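Local coordinates for protein Rubredoxin\:oxygen oxidoreductase (Desulfovibrio gigas, PDB 1E5D) that catalyses the four-electron reduction of one oxygen molecule to two water molecules, using FMN and a diiron centre, at residues Phe48-Ala53 / Ala85-Ala90; Arg191-Asn196 / Gln241-Tyr246; Phe258-Trp263 / Leu286-Ala291. All blocks are in the same frame, centred on the assembly; numbering follows the deposited sequence.

Contact 1 of 3, residues Phe48-Ala53 / Ala85-Ala90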
loop_
_atom_site.group_PDB
_atom_site.type_symbol
_atom_site.label_atom_id
_atom_site.label_comp_id
_atom_site.label_asym_id
_atom_site.label_seq_id
_atom_site.Cartn_x
_atom_site.Cartn_y
_atom_site.Cartn_z
ATOM N N PHE A 48 20.432 -19.701 24.816
ATOM C CA PHE A 48 19.015 -19.495 24.550
ATOM C C PHE A 48 18.878 -18.568 23.340
ATOM O O PHE A 48 19.642 -17.602 23.303
ATOM C CB PHE A 48 18.277 -18.885 25.734
ATOM C CG PHE A 48 18.290 -19.732 26.993
ATOM C CD1 PHE A 48 19.438 -19.828 27.764
ATOM C CD2 PHE A 48 17.153 -20.419 27.384
ATOM C CE1 PHE A 48 19.439 -20.608 28.908
ATOM C CE2 PHE A 48 17.154 -21.199 28.528
ATOM C CZ PHE A 48 18.304 -21.299 29.297
ATOM N N ASP A 49 17.956 -18.884 22.447
ATOM C CA ASP A 49 17.721 -18.146 21.214
ATOM C C ASP A 49 18.930 -18.297 20.282
ATOM O O ASP A 49 19.880 -19.005 20.609
ATOM C CB ASP A 49 17.470 -16.665 21.471
ATOM C CG ASP A 49 16.506 -16.370 22.601
ATOM O OD1 ASP A 49 15.662 -17.255 22.873
ATOM O OD2 ASP A 49 16.570 -15.270 23.206
ATOM N N THR A 50 18.884 -17.611 19.163
ATOM C CA THR A 50 19.937 -17.593 18.106
ATOM C C THR A 50 19.903 -16.216 17.489
ATOM O O THR A 50 19.355 -15.315 18.165
ATOM C CB THR A 50 19.679 -18.822 17.236
ATOM O OG1 THR A 50 20.823 -19.686 17.428
ATOM C CG2 THR A 50 19.567 -18.635 15.742
ATOM N N VAL A 51 20.404 -15.846 16.327
ATOM C CA VAL A 51 20.112 -14.550 15.717
ATOM C C VAL A 51 19.744 -14.708 14.248
ATOM O O VAL A 51 19.714 -15.812 13.701
ATOM C CB VAL A 51 21.313 -13.600 15.848
ATOM C CG1 VAL A 51 21.573 -13.301 17.315
ATOM C CG2 VAL A 51 22.543 -14.210 15.199
ATOM N N LYS A 52 19.451 -13.594 13.587
ATOM C CA LYS A 52 19.265 -13.591 12.133
ATOM C C LYS A 52 20.485 -14.263 11.511
ATOM O O LYS A 52 21.581 -14.034 12.031
ATOM C CB LYS A 52 19.112 -12.172 11.626
ATOM C CG LYS A 52 17.819 -11.774 10.948
ATOM C CD LYS A 52 18.110 -10.600 10.024
ATOM C CE LYS A 52 16.893 -10.135 9.251
ATOM N NZ LYS A 52 17.209 -8.971 8.368
ATOM N N ALA A 53 20.329 -15.065 10.474
ATOM C CA ALA A 53 21.444 -15.823 9.914
ATOM C C ALA A 53 22.674 -14.964 9.636
ATOM O O ALA A 53 23.799 -15.407 9.856
ATOM C CB ALA A 53 21.028 -16.525 8.627
ATOM N N ALA A 85 15.889 -18.093 14.964
ATOM C CA ALA A 85 16.410 -19.434 14.729
ATOM C C ALA A 85 17.312 -19.540 13.513
ATOM O O ALA A 85 17.769 -20.625 13.159
ATOM C CB ALA A 85 15.240 -20.402 14.555
ATOM N N GLY A 86 17.568 -18.423 12.846
ATOM C CA GLY A 86 18.259 -18.468 11.579
ATOM C C GLY A 86 19.667 -19.005 11.617
ATOM O O GLY A 86 20.138 -19.551 10.613
ATOM N N ALA A 87 20.345 -18.841 12.746
ATOM C CA ALA A 87 21.734 -19.273 12.860
ATOM C C ALA A 87 21.807 -20.648 13.515
ATOM O O ALA A 87 22.883 -21.149 13.832
ATOM C CB ALA A 87 22.547 -18.251 13.633
ATOM N N LEU A 88 20.640 -21.257 13.713
ATOM C CA LEU A 88 20.584 -22.586 14.329
ATOM C C LEU A 88 21.471 -23.559 13.562
ATOM O O LEU A 88 22.339 -24.167 14.200
ATOM C CB LEU A 88 19.148 -23.074 14.441
ATOM C CG LEU A 88 18.910 -24.463 15.021
ATOM C CD1 LEU A 88 19.755 -24.697 16.257
ATOM C CD2 LEU A 88 17.433 -24.671 15.351
ATOM N N PRO A 89 21.335 -23.712 12.254
ATOM C CA PRO A 89 22.248 -24.595 11.510
ATOM C C PRO A 89 23.716 -24.282 11.769
ATOM O O PRO A 89 24.508 -25.190 12.030
ATOM C CB PRO A 89 21.927 -24.299 10.042
ATOM C CG PRO A 89 20.518 -23.818 10.062
ATOM C CD PRO A 89 20.339 -23.094 11.364
ATOM N N ALA A 90 24.122 -23.019 11.704
ATOM C CA ALA A 90 25.529 -22.710 11.965
ATOM C C ALA A 90 25.926 -23.090 13.385
ATOM O O ALA A 90 27.054 -23.504 13.645
ATOM C CB ALA A 90 25.827 -21.232 11.737
#

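Contact 2 of 3, residues Arg191-Asn196 / Gln241-Tyr246. With OXY (oxygen molecule), chain E.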
loop_
_atom_site.group_PDB
_atom_site.type_symbol
_atom_site.label_atom_id
_atom_site.label_comp_id
_atom_site.label_asym_id
_atom_site.label_seq_id
_atom_site.Cartn_x
_atom_site.Cartn_y
_atom_site.Cartn_z
ATOM N N ARG A 191 5.087 -0.314 22.920
ATOM C CA ARG A 191 3.737 -0.274 22.360
ATOM C C ARG A 191 3.830 -0.465 20.851
ATOM O O ARG A 191 3.058 -1.236 20.276
ATOM C CB ARG A 191 3.058 1.027 22.760
ATOM C CG ARG A 191 1.889 1.491 21.915
ATOM C CD ARG A 191 1.127 2.634 22.590
ATOM N NE ARG A 191 -0.110 2.137 23.198
ATOM C CZ ARG A 191 -0.386 2.185 24.493
ATOM N NH1 ARG A 191 0.491 2.721 25.333
ATOM N NH2 ARG A 191 -1.536 1.702 24.939
ATOM N N GLU A 192 4.792 0.221 20.224
ATOM C CA GLU A 192 4.906 0.101 18.773
ATOM C C GLU A 192 5.134 -1.359 18.406
ATOM O O GLU A 192 4.601 -1.888 17.441
ATOM C CB GLU A 192 6.032 0.967 18.221
ATOM C CG GLU A 192 5.760 2.459 18.351
ATOM C CD GLU A 192 6.796 3.298 17.621
ATOM O OE1 GLU A 192 7.849 2.721 17.266
ATOM O OE2 GLU A 192 6.538 4.506 17.413
ATOM N N TYR A 193 5.957 -1.995 19.235
ATOM C CA TYR A 193 6.202 -3.413 19.022
ATOM C C TYR A 193 4.929 -4.212 19.275
ATOM O O TYR A 193 4.504 -5.006 18.431
ATOM C CB TYR A 193 7.354 -3.898 19.913
ATOM C CG TYR A 193 7.679 -5.336 19.554
ATOM C CD1 TYR A 193 8.475 -5.613 18.454
ATOM C CD2 TYR A 193 7.180 -6.395 20.299
ATOM C CE1 TYR A 193 8.773 -6.920 18.116
ATOM C CE2 TYR A 193 7.473 -7.707 19.965
ATOM C CZ TYR A 193 8.270 -7.958 18.873
ATOM O OH TYR A 193 8.570 -9.253 18.523
ATOM N N TYR A 194 4.290 -4.012 20.429
ATOM C CA TYR A 194 3.070 -4.754 20.717
ATOM C C TYR A 194 2.017 -4.540 19.631
ATOM O O TYR A 194 1.429 -5.501 19.133
ATOM C CB TYR A 194 2.450 -4.363 22.075
ATOM C CG TYR A 194 1.335 -5.301 22.490
ATOM C CD1 TYR A 194 1.633 -6.446 23.219
ATOM C CD2 TYR A 194 0.001 -5.071 22.169
ATOM C CE1 TYR A 194 0.635 -7.320 23.607
ATOM C CE2 TYR A 194 -1.002 -5.938 22.550
ATOM C CZ TYR A 194 -0.681 -7.065 23.273
ATOM O OH TYR A 194 -1.664 -7.945 23.664
ATOM N N ALA A 195 1.761 -3.275 19.322
ATOM C CA ALA A 195 0.631 -2.932 18.467
ATOM C C ALA A 195 0.709 -3.597 17.099
ATOM O O ALA A 195 -0.339 -3.925 16.532
ATOM C CB ALA A 195 0.525 -1.417 18.309
ATOM N N ASN A 196 1.927 -3.786 16.593
ATOM C CA ASN A 196 2.077 -4.318 15.239
ATOM C C ASN A 196 2.386 -5.796 15.140
ATOM O O ASN A 196 2.493 -6.295 14.012
ATOM C CB ASN A 196 3.174 -3.518 14.515
ATOM C CG ASN A 196 2.588 -2.158 14.152
ATOM O OD1 ASN A 196 1.857 -2.051 13.166
ATOM N ND2 ASN A 196 2.912 -1.169 14.972
ATOM N N GLN A 241 2.975 -4.811 33.525
ATOM C CA GLN A 241 1.892 -3.852 33.667
ATOM C C GLN A 241 1.372 -3.456 32.286
ATOM O O GLN A 241 0.215 -3.638 31.929
ATOM C CB GLN A 241 2.398 -2.612 34.390
ATOM C CG GLN A 241 1.913 -2.364 35.801
ATOM C CD GLN A 241 2.311 -0.973 36.278
ATOM O OE1 GLN A 241 2.519 -0.055 35.482
ATOM N NE2 GLN A 241 2.422 -0.823 37.593
ATOM N N LYS A 242 2.303 -2.912 31.514
ATOM C CA LYS A 242 2.079 -2.402 30.174
ATOM C C LYS A 242 1.458 -3.428 29.240
ATOM O O LYS A 242 0.500 -3.098 28.543
ATOM C CB LYS A 242 3.424 -1.897 29.628
ATOM C CG LYS A 242 3.726 -0.500 30.173
ATOM C CD LYS A 242 2.955 0.544 29.371
ATOM C CE LYS A 242 2.389 1.627 30.270
ATOM N NZ LYS A 242 1.714 2.707 29.496
ATOM N N TYR A 243 1.985 -4.651 29.225
ATOM C CA TYR A 243 1.440 -5.662 28.323
ATOM C C TYR A 243 -0.037 -5.889 28.609
ATOM O O TYR A 243 -0.842 -6.029 27.690
ATOM C CB TYR A 243 2.219 -6.986 28.415
ATOM C CG TYR A 243 3.164 -7.080 27.233
ATOM C CD1 TYR A 243 3.960 -5.971 26.951
ATOM C CD2 TYR A 243 3.265 -8.197 26.427
ATOM C CE1 TYR A 243 4.841 -5.991 25.890
ATOM C CE2 TYR A 243 4.149 -8.213 25.357
ATOM C CZ TYR A 243 4.933 -7.107 25.093
ATOM O OH TYR A 243 5.819 -7.100 24.034
ATOM N N VAL A 244 -0.358 -5.911 29.903
ATOM C CA VAL A 244 -1.755 -6.033 30.311
ATOM C C VAL A 244 -2.556 -4.859 29.763
ATOM O O VAL A 244 -3.602 -5.005 29.152
ATOM C CB VAL A 244 -1.885 -6.096 31.841
ATOM C CG1 VAL A 244 -3.350 -6.051 32.256
ATOM C CG2 VAL A 244 -1.210 -7.346 32.381
ATOM N N GLU A 245 -2.050 -3.658 29.980
ATOM C CA GLU A 245 -2.644 -2.454 29.415
ATOM C C GLU A 245 -2.723 -2.527 27.896
ATOM O O GLU A 245 -3.751 -2.211 27.290
ATOM C CB GLU A 245 -1.818 -1.244 29.839
ATOM C CG GLU A 245 -2.311 0.100 29.336
ATOM C CD GLU A 245 -1.435 1.226 29.870
ATOM O OE1 GLU A 245 -0.821 1.008 30.940
ATOM O OE2 GLU A 245 -1.370 2.295 29.228
ATOM N N TYR A 246 -1.630 -2.938 27.246
ATOM C CA TYR A 246 -1.694 -3.053 25.792
ATOM C C TYR A 246 -2.795 -4.028 25.387
ATOM O O TYR A 246 -3.565 -3.725 24.478
ATOM C CB TYR A 246 -0.360 -3.503 25.180
ATOM C CG TYR A 246 0.783 -2.547 25.445
ATOM C CD1 TYR A 246 0.510 -1.201 25.679
ATOM C CD2 TYR A 246 2.106 -2.964 25.472
ATOM C CE1 TYR A 246 1.524 -0.294 25.926
ATOM C CE2 TYR A 246 3.124 -2.060 25.722
ATOM C CZ TYR A 246 2.827 -0.732 25.947
ATOM O OH TYR A 246 3.815 0.191 26.200
HETATM O O1 OXY E . 9.548 -10.679 15.734
HETATM O O2 OXY E . 8.847 -10.460 14.785
HETATM O O HOH W 1 -3.440 -0.498 24.138
#

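Contact 3 of 3, residues Phe258-Trp263 / Leu286-Ala291. With FMN (flavin mononucleotide), chain C.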
loop_
_atom_site.group_PDB
_atom_site.type_symbol
_atom_site.label_atom_id
_atom_site.label_comp_id
_atom_site.label_asym_id
_atom_site.label_seq_id
_atom_site.Cartn_x
_atom_site.Cartn_y
_atom_site.Cartn_z
ATOM N N PHE A 258 -7.409 8.753 9.422
ATOM C CA PHE A 258 -6.459 8.463 8.341
ATOM C C PHE A 258 -7.255 8.419 7.042
ATOM O O PHE A 258 -8.397 7.989 6.974
ATOM C CB PHE A 258 -5.657 7.213 8.608
ATOM C CG PHE A 258 -6.245 5.842 8.409
ATOM C CD1 PHE A 258 -6.241 5.244 7.159
ATOM C CD2 PHE A 258 -6.792 5.125 9.453
ATOM C CE1 PHE A 258 -6.746 3.978 6.942
ATOM C CE2 PHE A 258 -7.305 3.855 9.248
ATOM C CZ PHE A 258 -7.290 3.269 7.991
ATOM N N TYR A 259 -6.608 8.921 6.004
ATOM C CA TYR A 259 -7.233 9.143 4.720
ATOM C C TYR A 259 -6.153 9.081 3.646
ATOM O O TYR A 259 -4.964 9.146 3.950
ATOM C CB TYR A 259 -7.928 10.525 4.693
ATOM C CG TYR A 259 -6.890 11.613 4.463
ATOM C CD1 TYR A 259 -6.027 11.972 5.494
ATOM C CD2 TYR A 259 -6.756 12.274 3.244
ATOM C CE1 TYR A 259 -5.068 12.959 5.318
ATOM C CE2 TYR A 259 -5.797 13.250 3.057
ATOM C CZ TYR A 259 -4.952 13.592 4.100
ATOM O OH TYR A 259 -4.010 14.571 3.891
ATOM N N ASP A 260 -6.611 9.033 2.409
ATOM C CA ASP A 260 -5.813 9.357 1.240
ATOM C C ASP A 260 -6.710 10.172 0.314
ATOM O O ASP A 260 -7.922 10.266 0.526
ATOM C CB ASP A 260 -5.250 8.123 0.561
ATOM C CG ASP A 260 -4.044 8.446 -0.301
ATOM O OD1 ASP A 260 -3.703 9.643 -0.419
ATOM O OD2 ASP A 260 -3.448 7.516 -0.868
ATOM N N SER A 261 -6.121 10.794 -0.696
ATOM C CA SER A 261 -6.895 11.721 -1.525
ATOM C C SER A 261 -6.159 12.005 -2.820
ATOM O O SER A 261 -4.927 11.927 -2.858
ATOM C CB SER A 261 -7.126 13.003 -0.736
ATOM O OG SER A 261 -7.877 13.935 -1.495
ATOM N N MET A 262 -6.878 12.327 -3.890
ATOM C CA MET A 262 -6.159 12.687 -5.116
ATOM C C MET A 262 -6.199 14.196 -5.317
ATOM O O MET A 262 -5.157 14.784 -5.595
ATOM C CB MET A 262 -6.719 11.967 -6.347
ATOM C CG MET A 262 -6.832 10.466 -6.136
ATOM S SD MET A 262 -7.842 9.636 -7.371
ATOM C CE MET A 262 -9.476 9.833 -6.648
ATOM N N TRP A 263 -7.373 14.791 -5.174
ATOM C CA TRP A 263 -7.565 16.214 -5.462
ATOM C C TRP A 263 -7.928 17.019 -4.224
ATOM O O TRP A 263 -8.468 18.119 -4.284
ATOM C CB TRP A 263 -8.621 16.393 -6.574
ATOM C CG TRP A 263 -8.012 15.967 -7.885
ATOM C CD1 TRP A 263 -8.245 14.813 -8.579
ATOM C CD2 TRP A 263 -7.054 16.718 -8.638
ATOM N NE1 TRP A 263 -7.482 14.808 -9.731
ATOM C CE2 TRP A 263 -6.745 15.962 -9.789
ATOM C CE3 TRP A 263 -6.428 17.954 -8.451
ATOM C CZ2 TRP A 263 -5.836 16.403 -10.752
ATOM C CZ3 TRP A 263 -5.531 18.387 -9.407
ATOM C CH2 TRP A 263 -5.243 17.617 -10.541
ATOM N N LEU A 286 -4.201 13.198 12.809
ATOM C CA LEU A 286 -4.551 13.283 11.402
ATOM C C LEU A 286 -3.436 12.707 10.537
ATOM O O LEU A 286 -2.390 13.331 10.357
ATOM C CB LEU A 286 -4.827 14.738 11.000
ATOM C CG LEU A 286 -5.289 14.957 9.557
ATOM C CD1 LEU A 286 -6.358 13.939 9.190
ATOM C CD2 LEU A 286 -5.816 16.362 9.351
ATOM N N MET A 287 -3.624 11.514 9.981
ATOM C CA MET A 287 -2.541 10.845 9.272
ATOM C C MET A 287 -2.859 10.519 7.818
ATOM O O MET A 287 -3.798 9.790 7.513
ATOM C CB MET A 287 -2.175 9.552 10.030
ATOM C CG MET A 287 -2.043 9.811 11.529
ATOM S SD MET A 287 -1.681 8.319 12.479
ATOM C CE MET A 287 0.081 8.203 12.187
ATOM N N TRP A 288 -2.054 11.055 6.915
ATOM C CA TRP A 288 -2.085 10.809 5.486
ATOM C C TRP A 288 -1.401 9.500 5.121
ATOM O O TRP A 288 -0.225 9.305 5.428
ATOM C CB TRP A 288 -1.390 11.979 4.789
ATOM C CG TRP A 288 -1.485 11.994 3.300
ATOM C CD1 TRP A 288 -2.471 11.426 2.554
ATOM C CD2 TRP A 288 -0.579 12.597 2.372
ATOM N NE1 TRP A 288 -2.231 11.638 1.218
ATOM C CE2 TRP A 288 -1.080 12.356 1.079
ATOM C CE3 TRP A 288 0.609 13.323 2.496
ATOM C CZ2 TRP A 288 -0.444 12.805 -0.083
ATOM C CZ3 TRP A 288 1.238 13.769 1.347
ATOM C CH2 TRP A 288 0.716 13.512 0.070
ATOM N N CYS A 289 -2.096 8.579 4.467
ATOM C CA CYS A 289 -1.488 7.307 4.101
ATOM C C CYS A 289 -0.288 7.453 3.180
ATOM O O CYS A 289 0.552 6.563 3.080
ATOM C CB CYS A 289 -2.505 6.394 3.394
ATOM S SG CYS A 289 -3.791 5.794 4.500
ATOM N N LYS A 290 -0.172 8.568 2.463
ATOM C CA LYS A 290 0.996 8.676 1.583
ATOM C C LYS A 290 2.236 9.074 2.378
ATOM O O LYS A 290 3.339 8.910 1.862
ATOM C CB LYS A 290 0.737 9.682 0.470
ATOM C CG LYS A 290 0.702 9.123 -0.934
ATOM C CD LYS A 290 -0.704 8.871 -1.426
ATOM C CE LYS A 290 -0.846 9.244 -2.895
ATOM N NZ LYS A 290 -2.163 9.906 -3.131
ATOM N N ALA A 291 2.066 9.566 3.596
ATOM C CA ALA A 291 3.130 10.015 4.475
ATOM C C ALA A 291 3.333 9.126 5.691
ATOM O O ALA A 291 4.303 9.254 6.435
ATOM C CB ALA A 291 2.820 11.432 4.969
HETATM N N1 FMN C . -15.797 8.919 -8.578
HETATM C C2 FMN C . -16.759 8.007 -8.572
HETATM O O2 FMN C . -17.893 8.263 -8.268
HETATM N N3 FMN C . -16.503 6.653 -8.918
HETATM C C4 FMN C . -15.362 6.320 -9.626
HETATM O O4 FMN C . -15.176 5.143 -9.872
HETATM C C4A FMN C . -14.318 7.332 -9.681
HETATM N N5 FMN C . -13.052 6.992 -10.013
HETATM C C5A FMN C . -12.218 8.032 -10.349
HETATM C C6 FMN C . -10.924 7.703 -10.829
HETATM C C7 FMN C . -9.944 8.659 -10.944
HETATM C C7M FMN C . -8.516 8.238 -11.166
HETATM C C8 FMN C . -10.217 10.023 -10.533
HETATM C C8M FMN C . -9.234 11.122 -10.862
HETATM C C9 FMN C . -11.543 10.387 -10.253
HETATM C C9A FMN C . -12.465 9.378 -9.965
HETATM N N10 FMN C . -13.706 9.622 -9.299
HETATM C C10 FMN C . -14.634 8.675 -9.217
HETATM C "C1'" FMN C . -14.010 11.028 -8.939
HETATM C "C2'" FMN C . -13.374 11.398 -7.574
HETATM O "O2'" FMN C . -13.900 10.566 -6.547
HETATM C "C3'" FMN C . -13.764 12.848 -7.330
HETATM O "O3'" FMN C . -12.888 13.634 -8.133
HETATM C "C4'" FMN C . -13.570 13.234 -5.861
HETATM O "O4'" FMN C . -13.916 14.615 -5.672
HETATM C "C5'" FMN C . -12.118 12.980 -5.519
HETATM O "O5'" FMN C . -11.869 13.386 -4.022
HETATM P P FMN C . -10.489 13.824 -3.545
HETATM O O1P FMN C . -10.485 13.619 -2.029
HETATM O O2P FMN C . -9.461 13.188 -4.239
HETATM O O3P FMN C . -10.317 15.248 -3.812
#

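Contact 1 of 3, residues Phe48-Ala53 / Ala85-Ala90
The flat groups at this contact are peptide planes, and Thr50 lies over one of them: its CG2 stands above the Ala85-Gly86 peptide, 3.3 Å from Ala85 C. The same methyl reaches the next peptide, 3.1 Å from Ala87 N and about 20° out of the Gly86-Ala87 plane. Thr50 chi1 (-114°) is close to eclipsed, so the exact fit of this tight approach is doubtful. Val51 O approaches that nitrogen too, but from well off the other side of the plane. Its bond from Ala87 N is weak, 3.2 Å long with an angle of 120° at the hydrogen.

The turn offers these peptides because Ala85 to Leu88 form a type I beta turn, closed by Leu88 N to Ala85 O at 3.0 Å. Ala87 then occupies the N-cap position of helix 88-95. Its CB meets Thr50 CG2 at 3.7 Å and, more loosely, Val51 CG2 at 4.3 Å, which makes a small apolar patch beside the weak bond. At the far end Gly86 brings no side chain between the two segments. Its CA comes 4.5 Å from that of Ala53, whose methyl lies against Gly86 O.

Around the contact Leu88 packs on Leu75 and Ile77 of strand 74-77, while Val51 rests on Tyr35 and Leu59. Lys52 packs on Trp263 of the second subunit. Two connections of the metallo-beta-lactamase fold therefore meet here: the loop after strand 46-48, and the turn that follows the metal-binding residues His79, Glu81 and Asp83 and leads into helix 88-95, with the side chain of Ala85 about 9 Å from the diiron site.

Contact 2 of 3, residues Arg191-Asn196 / Gln241-Tyr246
Arg191 NH1 and Tyr246 OH share one acceptor, Glu187 OE2, the first through a salt bridge and the second through a hydrogen bond. Helices 183-198 and 233-248 carry these groups and pack through an aromatic cluster of Tyr194, Tyr243 and Tyr246; the short segments cross at -41° with axes 10.7 Å apart. A water also sits between them: it accepts from Arg191 NH2 at 3.0 Å and lies within bonding distance of Tyr246 O.

The Arg191 chain bends at chi3 (-102°), which places NE. Beyond it the guanidinium lies beside Tyr246, whose CE1 is over the guanidinium face, 3.2 Å from NH1. With the two planes 75° apart, the ring offers its rim and the pair does not stack. Over one face of the Tyr246 ring sits Arg191 CA, a CH-pi contact 4.1 Å from the centroid; over the opposite face is Lys242 O.

Tyr194 meets two partners, one over a face and one at its edge. Tyr246 CB lies over the face, 3.6 Å from the ring centroid. The edge at CD1 points to the face of Tyr243 in a T-shaped pair, centroids 5.0 Å apart. The hydroxyls are anchored beyond the interface, Tyr194 OH by Thr205 and Tyr243 OH by Phe167 N.

Tyr193, one position earlier, brings its CD2 to 4.0 Å from Tyr243 OH and points its own hydroxyl at the diiron pocket, where Tyr193 OH makes a weak 3.3 Å bond to O1 of the oxygen molecule.

Contact 3 of 3, residues Phe258-Trp263 / Leu286-Ala291
Backbone pairing joins Phe258 with Met287 and Tyr259 with Trp288 as parallel bridges. Cys289 N donates to Tyr259 O over 3.0 Å and almost straight, at 174°, whereas Tyr259 N to Met287 O is weak. Met287 O also receives a CA-H...O contact from Phe258 CA.

Just past the strand ends two side chains, Trp288 and Lys290, and the neighbouring backbone N of Ser261 converge on Asp260 OD1. Trp288 NE1 (3.0 Å) and Ser261 N (2.7 Å) come to it from opposite sides of the carboxylate plane, each well out of it, while Lys290 NZ completes a salt bridge at 3.1 Å from the syn side, tilted toward the side of Ser261 N. Three grips of this kind would be expected to stabilise the charged carboxylate and to restrict its rotation. Lys290 NZ also bonds Gly25 O of the second subunit, so the charge cluster around Asp260 reaches the dimer interface.

Apolar and aromatic contacts flank the strands. The rings of Tyr259 and Trp288 are nearly parallel, 19° apart, but slid so far that they barely overlap; the nearest atoms are Tyr259 CZ and Trp288 CD1 at 3.6 Å. On the other sheet face Cys289 SG touches Phe258 CD1 at 3.7 Å, beside helix 320-331, which packs on Phe258.

Ligand bonds follow directly. Ser261 OG, placed anti to its backbone N (chi1 -180°), bonds FMN O1P at 2.7 Å, and Met262 N and Trp263 N both donate to O2P. Such a loop, leaving the first strand of a beta-alpha-beta unit to enclose the phosphate, is the FMN-binding signature of the flavodoxin fold.

Along the chain the three contacts come in series, none touching another. Contact 1 lies in the metallo-beta-lactamase part, near but not in the diiron site, and contact 3 in the parallel five-stranded flavodoxin sheet; their centres are 40 Å apart, on opposite sides of the chain's centre. The centre of contact 2 is 26 Å from the centre of each, and its helix 233-248 is followed directly by strand 254-259 of contact 3. The FMN at contact 3 lies far from the diiron pocket of the same chain. The dimer brings flavin and iron together: Trp263 NE1 of contact 3 bonds Glu81 of the second subunit, consistent with electron transfer from FMN to iron across the interface.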